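Local coordinates for glycoside hydrolase family 81 (Clostridium thermocellum, PDB 6FOP), which probably hydrolyses beta-1,3-glucans such as laminarin as part of the clostridial cellulosome, at residues A55-F60 with G286-I291; S202-P207 with T215-Y220. All blocks are in the same frame, centred on the assembly; numbering follows the deposited sequence.

Interaction 1: residues A55-F60 with G286-I291; sequences AHPLTF and GIMKTI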
loop_
_atom_site.group_PDB
_atom_site.type_symbol
_atom_site.label_atom_id
_atom_site.label_comp_id
_atom_site.label_asym_id
_atom_site.label_seq_id
_atom_site.Cartn_x
_atom_site.Cartn_y
_atom_site.Cartn_z
ATOM N N ALA A 55 4.501 -1.577 -14.308
ATOM C CA ALA A 55 5.757 -1.611 -13.598
ATOM C C ALA A 55 6.318 -0.238 -13.297
ATOM O O ALA A 55 6.588 0.069 -12.120
ATOM C CB ALA A 55 6.773 -2.461 -14.369
ATOM N N HIS A 56 6.417 0.585 -14.337
ATOM C CA HIS A 56 6.883 1.986 -14.304
ATOM C C HIS A 56 8.416 2.083 -14.252
ATOM O O HIS A 56 9.031 1.583 -13.314
ATOM C CB HIS A 56 6.305 2.816 -13.145
ATOM C CG HIS A 56 4.806 2.833 -13.030
ATOM N ND1 HIS A 56 4.185 2.759 -11.804
ATOM C CD2 HIS A 56 3.810 2.944 -13.945
ATOM C CE1 HIS A 56 2.873 2.807 -11.962
ATOM N NE2 HIS A 56 2.615 2.951 -13.248
ATOM N N PRO A 57 9.048 2.726 -15.234
ATOM C CA PRO A 57 8.407 3.501 -16.320
ATOM C C PRO A 57 7.741 2.665 -17.424
ATOM O O PRO A 57 6.998 3.212 -18.230
ATOM C CB PRO A 57 9.568 4.356 -16.848
ATOM C CG PRO A 57 10.762 3.481 -16.570
ATOM C CD PRO A 57 10.502 2.933 -15.200
ATOM N N LEU A 58 8.078 1.386 -17.500
ATOM C CA LEU A 58 7.519 0.498 -18.528
ATOM C C LEU A 58 6.203 -0.135 -18.130
ATOM O O LEU A 58 5.929 -0.386 -16.931
ATOM C CB LEU A 58 8.492 -0.644 -18.857
ATOM C CG LEU A 58 9.818 -0.229 -19.489
ATOM C CD1 LEU A 58 10.821 -1.368 -19.471
ATOM C CD2 LEU A 58 9.641 0.220 -20.913
ATOM N N THR A 59 5.420 -0.471 -19.135
ATOM C CA THR A 59 4.251 -1.298 -18.955
ATOM C C THR A 59 4.285 -2.454 -19.919
ATOM O O THR A 59 4.922 -2.371 -20.986
ATOM C CB THR A 59 2.940 -0.498 -19.067
ATOM O OG1 THR A 59 2.769 -0.045 -20.407
ATOM C CG2 THR A 59 2.950 0.721 -18.137
ATOM N N PHE A 60 3.576 -3.521 -19.572
ATOM C CA PHE A 60 3.642 -4.773 -20.334
ATOM C C PHE A 60 2.283 -5.422 -20.449
ATOM O O PHE A 60 1.378 -5.135 -19.655
ATOM C CB PHE A 60 4.595 -5.780 -19.645
ATOM C CG PHE A 60 5.949 -5.224 -19.332
ATOM C CD1 PHE A 60 6.953 -5.233 -20.295
ATOM C CD2 PHE A 60 6.233 -4.684 -18.064
ATOM C CE1 PHE A 60 8.192 -4.693 -20.015
ATOM C CE2 PHE A 60 7.469 -4.142 -17.790
ATOM C CZ PHE A 60 8.468 -4.172 -18.768
ATOM N N GLY A 286 4.390 11.033 -11.497
ATOM C CA GLY A 286 5.308 12.160 -11.469
ATOM C C GLY A 286 6.622 11.825 -12.145
ATOM O O GLY A 286 6.760 10.812 -12.858
ATOM N N ILE A 287 7.620 12.650 -11.879
ATOM C CA ILE A 287 8.934 12.434 -12.439
ATOM C C ILE A 287 9.606 11.313 -11.651
ATOM O O ILE A 287 9.652 11.356 -10.410
ATOM C CB ILE A 287 9.798 13.702 -12.324
ATOM C CG1 ILE A 287 9.194 14.836 -13.147
ATOM C CG2 ILE A 287 11.247 13.442 -12.693
ATOM C CD1 ILE A 287 9.072 14.596 -14.622
ATOM N N MET A 288 10.097 10.306 -12.372
ATOM C CA MET A 288 10.989 9.297 -11.807
ATOM C C MET A 288 12.408 9.736 -12.080
ATOM O O MET A 288 12.765 9.984 -13.230
ATOM C CB MET A 288 10.733 7.890 -12.366
ATOM C CG MET A 288 9.410 7.312 -11.911
ATOM S SD MET A 288 9.096 5.627 -12.461
ATOM C CE MET A 288 9.806 4.660 -11.116
ATOM N N LYS A 289 13.199 9.857 -11.030
ATOM C CA LYS A 289 14.630 10.082 -11.148
ATOM C C LYS A 289 15.332 8.746 -11.300
ATOM O O LYS A 289 14.736 7.683 -11.140
ATOM C CB LYS A 289 15.174 10.885 -9.955
ATOM C CG LYS A 289 14.608 12.292 -9.885
ATOM C CD LYS A 289 15.335 13.106 -8.802
ATOM C CE LYS A 289 14.772 14.502 -8.717
ATOM N NZ LYS A 289 15.496 15.277 -7.667
ATOM N N THR A 290 16.609 8.810 -11.653
ATOM C CA THR A 290 17.404 7.608 -11.791
ATOM C C THR A 290 18.690 7.698 -10.994
ATOM O O THR A 290 19.252 8.778 -10.785
ATOM C CB THR A 290 17.725 7.297 -13.261
ATOM O OG1 THR A 290 18.448 8.376 -13.869
ATOM C CG2 THR A 290 16.481 6.950 -14.044
ATOM N N ILE A 291 19.191 6.523 -10.595
ATOM C CA ILE A 291 20.489 6.404 -9.934
ATOM C C ILE A 291 21.212 5.210 -10.543
ATOM O O ILE A 291 20.568 4.327 -11.131
ATOM C CB ILE A 291 20.383 6.205 -8.404
ATOM C CG1 ILE A 291 19.621 4.912 -8.067
ATOM C CG2 ILE A 291 19.699 7.437 -7.797
ATOM C CD1 ILE A 291 19.612 4.598 -6.608
#

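Interaction 2: residues S202-P207 with T215-Y220; sequences SIAVLP and TYYKDY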
loop_
_atom_site.group_PDB
_atom_site.type_symbol
_atom_site.label_atom_id
_atom_site.label_comp_id
_atom_site.label_asym_id
_atom_site.label_seq_id
_atom_site.Cartn_x
_atom_site.Cartn_y
_atom_site.Cartn_z
ATOM N N SER A 202 17.887 -8.042 -23.850
ATOM C CA SER A 202 17.206 -7.041 -23.005
ATOM C C SER A 202 16.813 -5.829 -23.810
ATOM O O SER A 202 17.315 -5.617 -24.920
ATOM C CB SER A 202 18.067 -6.640 -21.806
ATOM O OG SER A 202 19.247 -5.998 -22.223
ATOM N N ILE A 203 15.933 -5.023 -23.239
ATOM C CA ILE A 203 15.503 -3.755 -23.841
ATOM C C ILE A 203 15.537 -2.712 -22.733
ATOM O O ILE A 203 15.487 -3.078 -21.533
ATOM C CB ILE A 203 14.115 -3.846 -24.491
ATOM C CG1 ILE A 203 12.986 -4.014 -23.464
ATOM C CG2 ILE A 203 14.085 -4.989 -25.497
ATOM C CD1 ILE A 203 12.447 -2.732 -22.843
ATOM N N ALA A 204 15.636 -1.444 -23.107
ATOM C CA ALA A 204 15.430 -0.334 -22.155
ATOM C C ALA A 204 14.670 0.744 -22.815
ATOM O O ALA A 204 14.864 1.024 -23.999
ATOM C CB ALA A 204 16.729 0.246 -21.623
ATOM N N VAL A 205 13.824 1.407 -22.046
ATOM C CA VAL A 205 13.278 2.691 -22.461
ATOM C C VAL A 205 14.303 3.783 -22.121
ATOM O O VAL A 205 14.837 3.829 -21.011
ATOM C CB VAL A 205 11.893 2.993 -21.861
ATOM C CG1 VAL A 205 11.882 2.993 -20.327
ATOM C CG2 VAL A 205 11.361 4.321 -22.396
ATOM N N LEU A 206 14.638 4.584 -23.128
ATOM C CA LEU A 206 15.696 5.583 -23.028
ATOM C C LEU A 206 15.086 6.954 -22.869
ATOM O O LEU A 206 14.014 7.209 -23.385
ATOM C CB LEU A 206 16.537 5.555 -24.309
ATOM C CG LEU A 206 17.149 4.201 -24.641
ATOM C CD1 LEU A 206 17.776 4.231 -26.035
ATOM C CD2 LEU A 206 18.168 3.772 -23.608
ATOM N N PRO A 207 15.814 7.865 -22.214
ATOM C CA PRO A 207 15.309 9.210 -22.009
ATOM C C PRO A 207 15.556 10.137 -23.204
ATOM O O PRO A 207 15.038 11.257 -23.214
ATOM C CB PRO A 207 16.101 9.702 -20.785
ATOM C CG PRO A 207 17.365 8.912 -20.832
ATOM C CD PRO A 207 17.006 7.573 -21.403
ATOM N N THR A 215 24.894 4.409 -25.183
ATOM C CA THR A 215 26.123 3.747 -24.735
ATOM C C THR A 215 26.061 3.467 -23.235
ATOM O O THR A 215 26.456 2.400 -22.777
ATOM C CB THR A 215 27.347 4.627 -25.063
ATOM O OG1 THR A 215 27.394 4.866 -26.480
ATOM C CG2 THR A 215 28.613 3.977 -24.635
ATOM N N TYR A 216 25.568 4.430 -22.460
ATOM C CA TYR A 216 25.461 4.251 -21.005
ATOM C C TYR A 216 24.471 3.144 -20.661
ATOM O O TYR A 216 24.766 2.271 -19.834
ATOM C CB TYR A 216 25.025 5.558 -20.366
ATOM C CG TYR A 216 25.015 5.461 -18.847
ATOM C CD1 TYR A 216 26.201 5.574 -18.116
ATOM C CD2 TYR A 216 23.834 5.211 -18.145
ATOM C CE1 TYR A 216 26.212 5.452 -16.739
ATOM C CE2 TYR A 216 23.843 5.112 -16.756
ATOM C CZ TYR A 216 25.019 5.243 -16.064
ATOM O OH TYR A 216 24.996 5.116 -14.691
ATOM N N TYR A 217 23.316 3.142 -21.299
ATOM C CA TYR A 217 22.324 2.075 -21.068
ATOM C C TYR A 217 22.846 0.713 -21.527
ATOM O O TYR A 217 22.626 -0.282 -20.857
ATOM C CB TYR A 217 20.982 2.429 -21.665
ATOM C CG TYR A 217 20.175 3.388 -20.796
ATOM C CD1 TYR A 217 20.571 4.707 -20.616
ATOM C CD2 TYR A 217 19.016 2.960 -20.155
ATOM C CE1 TYR A 217 19.826 5.575 -19.831
ATOM C CE2 TYR A 217 18.271 3.818 -19.369
ATOM C CZ TYR A 217 18.688 5.117 -19.214
ATOM O OH TYR A 217 17.953 5.986 -18.436
ATOM N N LYS A 218 23.595 0.666 -22.634
ATOM C CA LYS A 218 24.235 -0.575 -23.055
ATOM C C LYS A 218 25.199 -1.089 -22.008
ATOM O O LYS A 218 25.280 -2.294 -21.789
ATOM C CB LYS A 218 24.929 -0.391 -24.406
ATOM C CG LYS A 218 25.559 -1.669 -24.925
ATOM C CD LYS A 218 26.327 -1.446 -26.211
ATOM C CE LYS A 218 26.979 -2.760 -26.637
ATOM N NZ LYS A 218 27.969 -2.613 -27.732
ATOM N N ASP A 219 25.923 -0.179 -21.346
ATOM C CA ASP A 219 26.870 -0.595 -20.325
ATOM C C ASP A 219 26.252 -1.481 -19.250
ATOM O O ASP A 219 26.942 -2.338 -18.708
ATOM C CB ASP A 219 27.512 0.602 -19.617
ATOM C CG ASP A 219 28.533 1.333 -20.451
ATOM O OD1 ASP A 219 29.101 0.750 -21.380
ATOM O OD2 ASP A 219 28.799 2.523 -20.115
ATOM N N TYR A 220 24.992 -1.234 -18.903
ATOM C CA TYR A 220 24.313 -2.023 -17.851
ATOM C C TYR A 220 23.223 -2.955 -18.369
ATOM O O TYR A 220 22.574 -3.641 -17.599
ATOM C CB TYR A 220 23.785 -1.081 -16.751
ATOM C CG TYR A 220 24.912 -0.284 -16.145
ATOM C CD1 TYR A 220 25.795 -0.871 -15.238
ATOM C CD2 TYR A 220 25.186 1.021 -16.586
ATOM C CE1 TYR A 220 26.856 -0.156 -14.709
ATOM C CE2 TYR A 220 26.249 1.728 -16.077
ATOM C CZ TYR A 220 27.084 1.130 -15.146
ATOM O OH TYR A 220 28.125 1.833 -14.654
#

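Interaction 1: residues A55-F60 with G286-I291
Met288 lays the thioether end of its side chain over the His56-Pro57 peptide link, and the whole contact, some 100 Å² of buried surface, rests on this one side chain. Its SD sits 4.0 Å from CB of His56 and 4.1 Å from CD of Pro57, about as far as from the Pro57 N that lies between them. The chain of Met288 reaches straight out from its strand through CG, then bends at the last torsion (chi3 90°), which carries the methyl CE round to within 3.9 Å of the carbonyl O of His56. The proline ring and the methionine chain meet at about a right angle, and the contact is purely van der Waals.

The peptide bond before Pro57 is cis, so the chain turns sharply here, and the thioether packs on the outside of that turn. Inside it, N of His56 donates to O of Leu58 at 2.8 Å. CB of His56 faces Met288, but the imidazole leads away: ND1 is hydrogen-bonded to OH of Tyr264 and NE2 to O of Gly557, two partners that fix the ring's rotation.

The contact thus joins the turn between strands 53-54 and 59-63, at one margin of a seven-stranded antiparallel sheet, to 286-292, the middle strand of a three-stranded sheet. Ala262 of strand 260-263 and Thr283 of strand 280-283 touch Met288, while Pro57 also packs on Tyr281.

Interaction 2: residues S202-P207 with T215-Y220
Apolar packing around the ring of Tyr217 makes up the contact, which buries 172 Å². The clearest element is a CH-pi interaction: CD2 of Leu206 stands over one face, 3.9 Å from the ring centroid and 27° off the normal. It is displaced toward the root of the ring, and the shortest approach is 3.5 Å, to CG of Tyr217. The two side chains run past each other in opposite directions.

Other apolar contacts are oblique to the ring. CB of Ala204 meets CD2 of Tyr217 at 3.8 Å, and at the phenol end CD of Pro207 approaches CZ at 3.7 Å. With CG of Tyr217 lying beside its backbone N (chi1 -80°), the ring projects from the helix toward the C-terminal end of the strand, at a slant to it; Leu206 covers the root of the ring, Ala204 meets the CD2 side and Pro207 the phenol end.

Two polar atoms, OH of Tyr217 and O of Val205, are both hydrogen-bonded to OH of Tyr281 on strand 280-283, linking helix and strand indirectly.

Strand 200-206 lies between 133-139 and 170-175 in an eight-stranded antiparallel sheet, and helix 211-220, following after a short connection, folds back against it; the local axes are 9.6 Å apart with their directions at 144°. Ile260 of strand 260-263 also touches the Tyr217 ring, and Tyr279 meets it with its ring inclined.

In the fold
Interactions 1 and 2 have centres 14 Å apart and touch directly through the side of strand 200-206 turned from its helix. There CG1 of Val205 packs on CD2 of Leu58 at 3.6 Å and on CG of Pro57 at 4.0 Å, while CD1 of Ile203 meets CD1 of Leu58 at 4.0 Å. Tyr281 is shared as well, touching Pro57 in interaction 1 and hydrogen-bonding O of Val205 and OH of Tyr217 in interaction 2. In sequence, interaction 2 is nested within the loop that interaction 1 closes. Both contacts join beta-sheets to neighbouring elements, and none of their residues is a ligand of the bound metals.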